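Local coordinates for protein octenoyl-CoA reductase/carboxylase (Streptomyces sp., PDB 4A0S) that reductively carboxylates 2-octenoyl-CoA with NADPH, making an extender unit for polyketide assembly in cinnabaramide biosynthesis, at residues I247-V252 and K297-K302; I270-L275 and G315-G320; D284-R287 and G292-L295. All coordinates share one frame; numbering follows the deposited sequence. Where two conformers were deposited one is given.

Contact 1: residues I247-V252 and K297-K302; sequences IPVAVV and KLVVEK. With NAP (NADP nicotinamide-adenine-dinucleotide phosphate), chain F.
Val-249 and Val-299 carry the apolar part of this contact, where strand 247-252 lies beneath the last turns of helix 285-303. The two side chains meet obliquely through single methyl groups, Val-249 CG2 and Val-299 CG1 being 4.1 Å apart. In Val-249 it is CG1 that stands anti to the backbone N (chi1 -176°). CG2 is thereby left to face Val-299, while CG1 turns to the aliphatic part of Lys-302 and comes 4.5 Å from its CD. The lysine leaves the helix toward the strand, but its chain then leads the ammonium group away. The same valine pair is wedged among sheet residues, with Ile-270 against Val-249 and with Ile-223 and Leu-225 against Val-299.

Polar bonding stays within each element. In the helix, Glu-301 N donates to Lys-297 O at 2.9 Å, and on its outer side Lys-297 NZ forms a salt bridge with Glu-301 OE2 at 3.4 Å. In the strand, the backbone of Val-249 is bonded to Val-224 and Ile-226 of strand 223-226, while Ala-250 is bonded to Leu-268 on the other flank, which places the strand inside the parallel sheet.

The coenzyme is met at the carboxyl end of the strand, where Val-252 CA is 3.2 Å from O1X of the NADP 2'-phosphate. Strand and helix are thus joined across the contact by hydrocarbon alone, in the manner of a Rossmann sheet covered by a helix; the charged groups lie at the helix surface and, at the strand's end, on the coenzyme phosphate.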
# COMPACT_ATOMS: atom_id res chain seq x y z
N ILE A 247 0.70 5.82 20.46
CA ILE A 247 0.81 5.63 21.89
C ILE A 247 2.02 4.73 22.08
O ILE A 247 1.95 3.54 21.80
CB ILE A 247 -0.46 4.98 22.46
CG1 ILE A 247 -1.65 5.94 22.31
CG2 ILE A 247 -0.27 4.64 23.92
CD1 ILE A 247 -2.98 5.25 22.09
N PRO A 248 3.16 5.33 22.49
CA PRO A 248 4.33 4.49 22.63
C PRO A 248 4.30 3.76 23.96
O PRO A 248 3.88 4.34 24.96
CB PRO A 248 5.48 5.49 22.60
CG PRO A 248 4.90 6.71 23.25
CD PRO A 248 3.42 6.73 22.89
N VAL A 249 4.69 2.50 23.97
CA VAL A 249 4.95 1.84 25.23
C VAL A 249 6.42 1.45 25.24
O VAL A 249 6.86 0.62 24.44
CB VAL A 249 4.01 0.66 25.50
CG1 VAL A 249 4.27 0.09 26.87
CG2 VAL A 249 2.56 1.11 25.42
N ALA A 250 7.17 2.08 26.13
CA ALA A 250 8.59 1.87 26.20
C ALA A 250 8.85 0.61 26.99
O ALA A 250 8.26 0.42 28.05
CB ALA A 250 9.26 3.06 26.85
N VAL A 251 9.73 -0.23 26.48
CA VAL A 251 10.28 -1.31 27.28
C VAL A 251 11.71 -0.95 27.59
O VAL A 251 12.52 -0.75 26.68
CB VAL A 251 10.19 -2.67 26.60
CG1 VAL A 251 10.58 -3.78 27.59
CG2 VAL A 251 8.81 -2.90 26.05
N VAL A 252 12.01 -0.83 28.88
CA VAL A 252 13.36 -0.50 29.31
C VAL A 252 13.80 -1.52 30.36
O VAL A 252 12.97 -2.21 30.96
CB VAL A 252 13.45 0.92 29.92
CG1 VAL A 252 13.16 1.99 28.87
CG2 VAL A 252 12.54 1.07 31.14
N LYS A 297 -0.75 -8.56 27.97
CA LYS A 297 -1.63 -8.12 29.05
C LYS A 297 -1.19 -6.76 29.57
O LYS A 297 -2.01 -5.86 29.72
CB LYS A 297 -1.72 -9.16 30.18
CG LYS A 297 -1.76 -8.53 31.58
CD LYS A 297 -2.41 -9.41 32.64
CE LYS A 297 -3.87 -9.01 32.88
NZ LYS A 297 -4.07 -7.53 33.11
N LEU A 298 0.10 -6.60 29.84
CA LEU A 298 0.62 -5.33 30.32
C LEU A 298 0.37 -4.19 29.35
O LEU A 298 -0.03 -3.09 29.76
CB LEU A 298 2.12 -5.39 30.60
CG LEU A 298 2.64 -5.74 31.98
CD1 LEU A 298 4.14 -5.55 31.96
CD2 LEU A 298 1.97 -4.88 33.07
N VAL A 299 0.63 -4.42 28.06
CA VAL A 299 0.39 -3.35 27.09
C VAL A 299 -1.10 -3.00 27.09
O VAL A 299 -1.46 -1.83 27.09
CB VAL A 299 0.92 -3.68 25.68
CG1 VAL A 299 0.75 -2.48 24.76
CG2 VAL A 299 2.40 -4.07 25.72
N VAL A 300 -1.97 -4.02 27.10
CA VAL A 300 -3.42 -3.81 27.20
C VAL A 300 -3.78 -2.92 28.40
O VAL A 300 -4.56 -1.98 28.26
CB VAL A 300 -4.22 -5.15 27.24
CG1 VAL A 300 -5.73 -4.90 27.46
CG2 VAL A 300 -4.02 -5.98 25.96
N GLU A 301 -3.17 -3.21 29.56
CA GLU A 301 -3.38 -2.46 30.81
C GLU A 301 -2.98 -1.01 30.65
O GLU A 301 -3.70 -0.11 31.08
CB GLU A 301 -2.55 -3.01 31.97
CG GLU A 301 -2.73 -4.46 32.34
CD GLU A 301 -2.03 -4.82 33.65
OE1 GLU A 301 -2.29 -4.15 34.67
OE2 GLU A 301 -1.22 -5.78 33.66
N LYS A 302 -1.80 -0.79 30.07
CA LYS A 302 -1.23 0.54 29.97
C LYS A 302 -1.80 1.35 28.84
O LYS A 302 -2.09 2.54 29.00
CB LYS A 302 0.29 0.47 29.84
CG LYS A 302 0.93 -0.14 31.05
CD LYS A 302 2.43 -0.18 30.93
CE LYS A 302 3.02 -0.84 32.17
NZ LYS A 302 2.68 -0.11 33.43
PA NAP F . 21.60 1.85 21.75
O1A NAP F . 21.56 3.42 21.74
O2A NAP F . 22.69 1.21 22.55
O5B NAP F . 20.24 1.40 22.32
C5B NAP F . 19.97 0.01 22.30
C4B NAP F . 18.96 -0.24 23.42
O4B NAP F . 18.67 -1.64 23.35
C3B NAP F . 19.54 0.04 24.82
O3B NAP F . 18.81 1.14 25.32
C2B NAP F . 19.11 -1.17 25.65
O2B NAP F . 17.81 -0.99 26.22
C1B NAP F . 19.02 -2.27 24.66
N9A NAP F . 20.37 -2.87 24.51
C8A NAP F . 21.58 -2.29 24.61
N7A NAP F . 22.55 -3.18 24.37
C5A NAP F . 21.93 -4.33 24.13
C6A NAP F . 22.40 -5.59 23.85
N6A NAP F . 23.71 -5.80 23.74
N1A NAP F . 21.52 -6.55 23.65
C2A NAP F . 20.21 -6.33 23.71
N3A NAP F . 19.71 -5.14 24.00
C4A NAP F . 20.57 -4.14 24.21
O3 NAP F . 21.66 1.28 20.25
PN NAP F . 20.68 1.77 19.07
O1N NAP F . 21.52 2.91 18.40
O2N NAP F . 19.28 2.08 19.52
O5D NAP F . 20.78 0.46 18.17
C5D NAP F . 20.10 -0.69 18.68
C4D NAP F . 20.31 -1.76 17.65
O4D NAP F . 19.76 -1.24 16.39
C3D NAP F . 21.78 -2.05 17.36
O3D NAP F . 21.81 -3.48 17.19
C2D NAP F . 22.05 -1.33 16.06
O2D NAP F . 23.11 -1.97 15.30
C1D NAP F . 20.73 -1.60 15.37
N1N NAP F . 20.50 -0.50 14.47
C2N NAP F . 20.15 -0.82 13.18
C3N NAP F . 19.92 0.23 12.34
C7N NAP F . 19.56 -0.12 10.95
O7N NAP F . 19.35 -1.28 10.60
N7N NAP F . 19.53 0.93 10.16
C4N NAP F . 20.05 1.56 12.75
C5N NAP F . 20.39 1.90 14.05
C6N NAP F . 20.61 0.85 14.92
P2B NAP F . 17.46 -2.00 27.42
O1X NAP F . 16.20 -1.14 28.00
O2X NAP F . 16.95 -3.42 26.85
O3X NAP F . 18.73 -1.99 28.23

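Contact 2: residues I270-L275 and G315-G320; sequences INRAEL and GRVTFG. With NAP (NADP nicotinamide-adenine-dinucleotide phosphate), chain F.
Arg-272 has the largest surface buried here, and its side chain crosses those of Thr-318 and Val-317 at roughly right angles. NH2 comes 3.2 Å from the methyl CG2 of Thr-318, a close approach, while NH1 lies 3.7 Å from Val-317 CG1. Both methyls meet the guanidinium obliquely. Over one face of the guanidinium sits the NADP 2'-phosphate, with O2X 3.4 Å from Arg-272 NH2. CG of the arginine lies between the backbone N and carbonyl carbon (chi1 68°), and a bend at chi3 (75°) carries the group across to the start of helix 316-325.

Thr-318 meets the arginine with its methyl, while its hydroxyl, on the other branch, is bonded to Glu-312 OE2 and to Thr-314 OG1. The helix turn that presents Val-317 and Thr-318 is pinned by Thr-318 N donating to Gly-315 O at 3.0 Å.

The backbone carrying Arg-272 is fixed by a capping box. Ala-273 N donates to Asn-271 OD1 at 2.9 Å, nearly straight (161°) and in the carbonyl plane, and a weak return bond runs from Asn-271 N to Glu-274 OE1.

Lys-257 and Ser-253 also bind the coenzyme close by. A basic side chain beside the 2'-phosphate, set just beyond a strand of the parallel sheet, is characteristic of NADP-binding Rossmann domains.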
# COMPACT_ATOMS: atom_id res chain seq x y z
N ILE A 270 7.26 -0.10 30.44
CA ILE A 270 7.34 -1.46 30.96
C ILE A 270 8.80 -1.73 31.28
O ILE A 270 9.65 -1.67 30.39
CB ILE A 270 6.81 -2.51 29.95
CG1 ILE A 270 5.30 -2.36 29.73
CG2 ILE A 270 7.12 -3.92 30.42
CD1 ILE A 270 4.74 -3.23 28.59
N ASN A 271 9.11 -2.00 32.55
CA ASN A 271 10.45 -2.46 32.87
C ASN A 271 10.50 -3.96 32.57
O ASN A 271 9.66 -4.72 33.04
CB ASN A 271 10.81 -2.17 34.32
CG ASN A 271 12.27 -2.42 34.61
OD1 ASN A 271 12.78 -3.52 34.39
ND2 ASN A 271 12.97 -1.38 35.09
N ARG A 272 11.47 -4.40 31.78
CA ARG A 272 11.50 -5.80 31.39
C ARG A 272 11.82 -6.79 32.52
O ARG A 272 11.64 -7.99 32.35
CB ARG A 272 12.37 -6.03 30.16
CG ARG A 272 13.86 -5.81 30.38
CD ARG A 272 14.65 -6.67 29.42
NE ARG A 272 14.62 -6.14 28.06
CZ ARG A 272 15.21 -6.72 27.02
NH1 ARG A 272 15.88 -7.85 27.16
NH2 ARG A 272 15.13 -6.14 25.82
N ALA A 273 12.26 -6.30 33.67
CA ALA A 273 12.36 -7.12 34.89
C ALA A 273 10.98 -7.38 35.50
O ALA A 273 10.73 -8.45 36.07
CB ALA A 273 13.26 -6.45 35.90
N GLU A 274 10.09 -6.40 35.38
CA GLU A 274 8.68 -6.52 35.75
C GLU A 274 8.03 -7.68 34.98
O GLU A 274 7.02 -8.25 35.41
CB GLU A 274 7.96 -5.20 35.42
CG GLU A 274 6.54 -5.03 35.95
CD GLU A 274 5.81 -3.89 35.23
OE1 GLU A 274 6.45 -3.16 34.43
OE2 GLU A 274 4.59 -3.73 35.46
N LEU A 275 8.63 -8.03 33.84
CA LEU A 275 8.26 -9.20 33.08
C LEU A 275 9.12 -10.40 33.44
O LEU A 275 8.72 -11.54 33.22
CB LEU A 275 8.39 -8.94 31.59
CG LEU A 275 7.34 -8.06 30.94
CD1 LEU A 275 7.94 -7.43 29.69
CD2 LEU A 275 6.09 -8.87 30.62
N GLY A 315 16.50 -7.90 19.46
CA GLY A 315 16.91 -9.15 18.80
C GLY A 315 16.30 -10.42 19.34
O GLY A 315 15.15 -10.42 19.79
N ARG A 316 17.10 -11.48 19.29
CA ARG A 316 16.71 -12.85 19.65
C ARG A 316 15.96 -12.95 20.98
O ARG A 316 14.96 -13.66 21.10
CB ARG A 316 17.98 -13.73 19.64
CG ARG A 316 17.98 -14.94 20.52
CD ARG A 316 19.10 -15.90 20.16
NE ARG A 316 18.85 -17.19 20.80
CZ ARG A 316 18.09 -18.16 20.29
NH1 ARG A 316 17.52 -18.02 19.09
NH2 ARG A 316 17.91 -19.28 20.96
N VAL A 317 16.42 -12.20 21.96
CA VAL A 317 15.89 -12.28 23.32
C VAL A 317 14.42 -11.84 23.36
O VAL A 317 13.61 -12.45 24.05
CB VAL A 317 16.75 -11.45 24.28
CG1 VAL A 317 16.02 -11.21 25.59
CG2 VAL A 317 18.05 -12.17 24.55
N THR A 318 14.10 -10.80 22.61
CA THR A 318 12.78 -10.18 22.65
C THR A 318 11.91 -10.56 21.46
O THR A 318 10.70 -10.34 21.48
CB THR A 318 12.89 -8.65 22.66
OG1 THR A 318 13.65 -8.23 21.52
CG2 THR A 318 13.59 -8.18 23.92
N PHE A 319 12.53 -11.10 20.42
CA PHE A 319 11.80 -11.19 19.16
C PHE A 319 10.61 -12.13 19.22
O PHE A 319 9.57 -11.83 18.66
CB PHE A 319 12.71 -11.59 18.01
CG PHE A 319 12.04 -11.51 16.68
CD1 PHE A 319 11.98 -10.31 16.00
CD2 PHE A 319 11.44 -12.63 16.13
CE1 PHE A 319 11.35 -10.22 14.78
CE2 PHE A 319 10.79 -12.53 14.89
CZ PHE A 319 10.74 -11.33 14.23
N GLY A 320 10.77 -13.27 19.89
CA GLY A 320 9.69 -14.23 20.06
C GLY A 320 8.55 -13.57 20.78
O GLY A 320 7.39 -13.78 20.46
PA NAP F . 21.60 1.85 21.75
O1A NAP F . 21.56 3.42 21.74
O2A NAP F . 22.69 1.21 22.55
O5B NAP F . 20.24 1.40 22.32
C5B NAP F . 19.97 0.01 22.30
C4B NAP F . 18.96 -0.24 23.42
O4B NAP F . 18.67 -1.64 23.35
C3B NAP F . 19.54 0.04 24.82
O3B NAP F . 18.81 1.14 25.32
C2B NAP F . 19.11 -1.17 25.65
O2B NAP F . 17.81 -0.99 26.22
C1B NAP F . 19.02 -2.27 24.66
N9A NAP F . 20.37 -2.87 24.51
C8A NAP F . 21.58 -2.29 24.61
N7A NAP F . 22.55 -3.18 24.37
C5A NAP F . 21.93 -4.33 24.13
C6A NAP F . 22.40 -5.59 23.85
N6A NAP F . 23.71 -5.80 23.74
N1A NAP F . 21.52 -6.55 23.65
C2A NAP F . 20.21 -6.33 23.71
N3A NAP F . 19.71 -5.14 24.00
C4A NAP F . 20.57 -4.14 24.21
O3 NAP F . 21.66 1.28 20.25
PN NAP F . 20.68 1.77 19.07
O1N NAP F . 21.52 2.91 18.40
O2N NAP F . 19.28 2.08 19.52
O5D NAP F . 20.78 0.46 18.17
C5D NAP F . 20.10 -0.69 18.68
C4D NAP F . 20.31 -1.76 17.65
O4D NAP F . 19.76 -1.24 16.39
C3D NAP F . 21.78 -2.05 17.36
O3D NAP F . 21.81 -3.48 17.19
C2D NAP F . 22.05 -1.33 16.06
O2D NAP F . 23.11 -1.97 15.30
C1D NAP F . 20.73 -1.60 15.37
N1N NAP F . 20.50 -0.50 14.47
C2N NAP F . 20.15 -0.82 13.18
C3N NAP F . 19.92 0.23 12.34
C7N NAP F . 19.56 -0.12 10.95
O7N NAP F . 19.35 -1.28 10.60
N7N NAP F . 19.53 0.93 10.16
C4N NAP F . 20.05 1.56 12.75
C5N NAP F . 20.39 1.90 14.05
C6N NAP F . 20.61 0.85 14.92
P2B NAP F . 17.46 -2.00 27.42
O1X NAP F . 16.20 -1.14 28.00
O2X NAP F . 16.95 -3.42 26.85
O3X NAP F . 18.73 -1.99 28.23

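Contact 3: residues D284-R287 and G292-L295. With CO8 (octanoyl-coenzyme A), chain L.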
# COMPACT_ATOMS: atom_id res chain seq x y z
N ASP A 284 13.45 -20.79 25.31
CA ASP A 284 12.37 -21.40 26.07
C ASP A 284 11.02 -20.98 25.48
O ASP A 284 10.42 -20.00 25.95
CB ASP A 284 12.50 -20.95 27.53
CG ASP A 284 11.62 -21.74 28.49
OD1 ASP A 284 10.56 -22.27 28.09
OD2 ASP A 284 11.97 -21.80 29.68
N PRO A 285 10.53 -21.72 24.47
CA PRO A 285 9.29 -21.39 23.77
C PRO A 285 8.11 -21.14 24.70
O PRO A 285 7.36 -20.17 24.50
CB PRO A 285 9.03 -22.63 22.91
CG PRO A 285 10.37 -23.21 22.70
CD PRO A 285 11.11 -22.98 23.97
N ARG A 286 7.96 -21.99 25.72
CA ARG A 286 6.88 -21.88 26.68
C ARG A 286 6.91 -20.55 27.42
O ARG A 286 5.90 -19.84 27.50
CB ARG A 286 6.92 -23.03 27.69
CG ARG A 286 5.76 -22.99 28.69
CD ARG A 286 4.46 -22.63 27.97
NE ARG A 286 3.27 -22.85 28.77
CZ ARG A 286 2.03 -22.78 28.29
NH1 ARG A 286 1.83 -22.50 27.00
NH2 ARG A 286 0.99 -22.99 29.09
N ARG A 287 8.08 -20.23 27.98
CA ARG A 287 8.28 -19.03 28.72
C ARG A 287 8.13 -17.81 27.82
O ARG A 287 7.54 -16.82 28.25
CB ARG A 287 9.67 -19.00 29.36
CG ARG A 287 9.92 -17.76 30.21
CD ARG A 287 10.82 -18.06 31.38
NE ARG A 287 12.24 -17.99 31.04
CZ ARG A 287 12.98 -16.89 31.14
NH1 ARG A 287 12.46 -15.75 31.57
NH2 ARG A 287 14.26 -16.93 30.80
N GLY A 292 5.21 -13.41 26.69
CA GLY A 292 4.56 -12.66 25.62
C GLY A 292 3.15 -12.31 26.04
O GLY A 292 2.72 -11.16 25.91
N ARG A 293 2.44 -13.31 26.56
CA ARG A 293 1.10 -13.12 27.10
C ARG A 293 1.06 -12.09 28.21
O ARG A 293 0.20 -11.21 28.20
CB ARG A 293 0.54 -14.45 27.59
CG ARG A 293 0.07 -15.37 26.49
CD ARG A 293 0.04 -16.81 26.97
NE ARG A 293 -0.95 -17.60 26.25
CZ ARG A 293 -1.06 -18.92 26.34
NH1 ARG A 293 -0.23 -19.61 27.12
NH2 ARG A 293 -1.99 -19.55 25.65
N LYS A 294 1.98 -12.19 29.18
CA LYS A 294 2.09 -11.19 30.24
C LYS A 294 2.35 -9.81 29.65
O LYS A 294 1.76 -8.83 30.07
CB LYS A 294 3.22 -11.53 31.22
CG LYS A 294 2.98 -12.74 32.12
CD LYS A 294 3.78 -12.60 33.43
CE LYS A 294 4.67 -13.82 33.70
NZ LYS A 294 5.91 -13.81 32.84
N LEU A 295 3.25 -9.77 28.67
CA LEU A 295 3.63 -8.53 28.02
C LEU A 295 2.44 -7.91 27.32
O LEU A 295 2.15 -6.73 27.50
CB LEU A 295 4.78 -8.78 27.05
CG LEU A 295 5.28 -7.57 26.26
CD1 LEU A 295 5.68 -6.43 27.18
CD2 LEU A 295 6.42 -8.00 25.39
N1A CO8 L . -6.15 -30.95 25.84
C2A CO8 L . -7.00 -30.00 26.24
N3A CO8 L . -6.68 -28.71 26.16
C4A CO8 L . -5.48 -28.33 25.68
C5A CO8 L . -4.57 -29.29 25.26
C6A CO8 L . -4.93 -30.64 25.35
N6A CO8 L . -4.10 -31.60 24.96
N7A CO8 L . -3.48 -28.66 24.84
C8A CO8 L . -3.69 -27.35 24.98
N9A CO8 L . -4.90 -27.14 25.50
C1B CO8 L . -5.52 -25.80 25.80
C2B CO8 L . -4.92 -25.02 26.99
O2B CO8 L . -5.98 -24.39 27.72
C3B CO8 L . -4.03 -23.97 26.31
O3B CO8 L . -4.00 -22.76 27.07
P3B CO8 L . -2.61 -22.21 27.70
O7A CO8 L . -2.05 -23.44 28.59
O8A CO8 L . -1.59 -22.04 26.45
O9A CO8 L . -2.82 -20.96 28.46
C4B CO8 L . -4.77 -23.69 25.02
O4B CO8 L . -5.29 -24.98 24.61
C5B CO8 L . -3.81 -23.06 23.99
O5B CO8 L . -4.52 -22.55 22.83
P1A CO8 L . -5.28 -21.09 22.83
O1A CO8 L . -5.74 -20.84 21.29
O2A CO8 L . -6.42 -21.04 23.79
O3A CO8 L . -4.17 -19.94 23.21
P2A CO8 L . -3.54 -18.88 22.14
O4A CO8 L . -2.24 -18.29 22.90
O5A CO8 L . -4.45 -17.79 21.64
O6A CO8 L . -2.92 -19.76 20.92
CBP CO8 L . -2.55 -20.44 18.62
CCP CO8 L . -3.05 -19.34 19.56
CDP CO8 L . -1.06 -20.66 18.91
CEP CO8 L . -2.74 -19.94 17.17
CAP CO8 L . -3.37 -21.73 18.91
OAP CO8 L . -4.78 -21.44 18.89
C9P CO8 L . -3.10 -22.83 17.88
O9P CO8 L . -2.04 -23.45 17.85
N8P CO8 L . -4.13 -23.00 17.04
C7P CO8 L . -4.11 -23.95 15.93
C6P CO8 L . -3.17 -23.40 14.85
C5P CO8 L . -2.58 -24.56 14.07
O5P CO8 L . -1.57 -25.15 14.47
N4P CO8 L . -3.26 -24.92 12.98
C3P CO8 L . -4.47 -24.22 12.53
C2P CO8 L . -4.78 -24.68 11.12
S1P CO8 L . -3.76 -23.81 9.85
C1' CO8 L . -4.75 -24.29 8.52
O1' CO8 L . -4.60 -25.41 8.04
C2' CO8 L . -5.73 -23.39 8.09
C3' CO8 L . -6.58 -23.68 7.03
C4' CO8 L . -7.53 -22.78 6.54
C5' CO8 L . -7.71 -21.49 7.34
C6' CO8 L . -8.97 -20.74 6.87
C7' CO8 L . -9.27 -19.66 7.90
C8' CO8 L . -10.45 -18.82 7.44
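The 3'-phosphate site of the bound coenzyme A is built by Arg-286 and Arg-293, two turns apart on helix 285-303. Their NH1 atoms lie 3.6 Å from each other with the guanidinium planes turned by 73°, a closeness that the phosphate they share probably compensates. Arg-293, extended from CG to NE, meets O8A at its edge and in its plane, and grips that oxygen with both NH2 (2.6 Å) and NH1 (2.9 Å). NH2 also reaches O4A of the diphosphate in a weak bond. Arg-286 starts away from the other segment, but a bend at chi2 (42°) brings its end round, where NH2 donates to O7A at 3.1 Å and NH1 weakly to O8A.

With an alanine in place of Arg-293, O8A would probably lose its two shortest bonds, keeping of this pair only the weak one from Arg-286, and the phosphate would be freer to shift.

Behind the site the helix is capped by Asp-284, whose OD1 accepts from Arg-287 N at 3.2 Å from above the carboxylate plane. Tyr-349 of the same chain and His-91 of the second subunit also hydrogen-bond the ligand; basic side chains from one helix, gathered on the 3'-phosphate, make this an anion-binding site for coenzyme A.

Overall arrangement
Contacts 1 and 3 divide helix 285-303 between them: its later part packs on the sheet in contact 1, whereas its first turns hold coenzyme A at the partly exposed surface in contact 3. Contacts 1 and 2 are both buried and lie on neighbouring strands, joined by probable backbone bonds from Ile-270 N to Ala-250 O and from Arg-272 N to Val-252 O. Both also touch NADP. Leu-275 and Ile-270 of contact 2 pack on Leu-295 of contact 3, so these two contacts are also joined by apolar packing. The chemistry changes accordingly, from methyl packing in contact 1, through an arginine laid against methyls in contact 2, to two arginines gathered on a phosphate in contact 3.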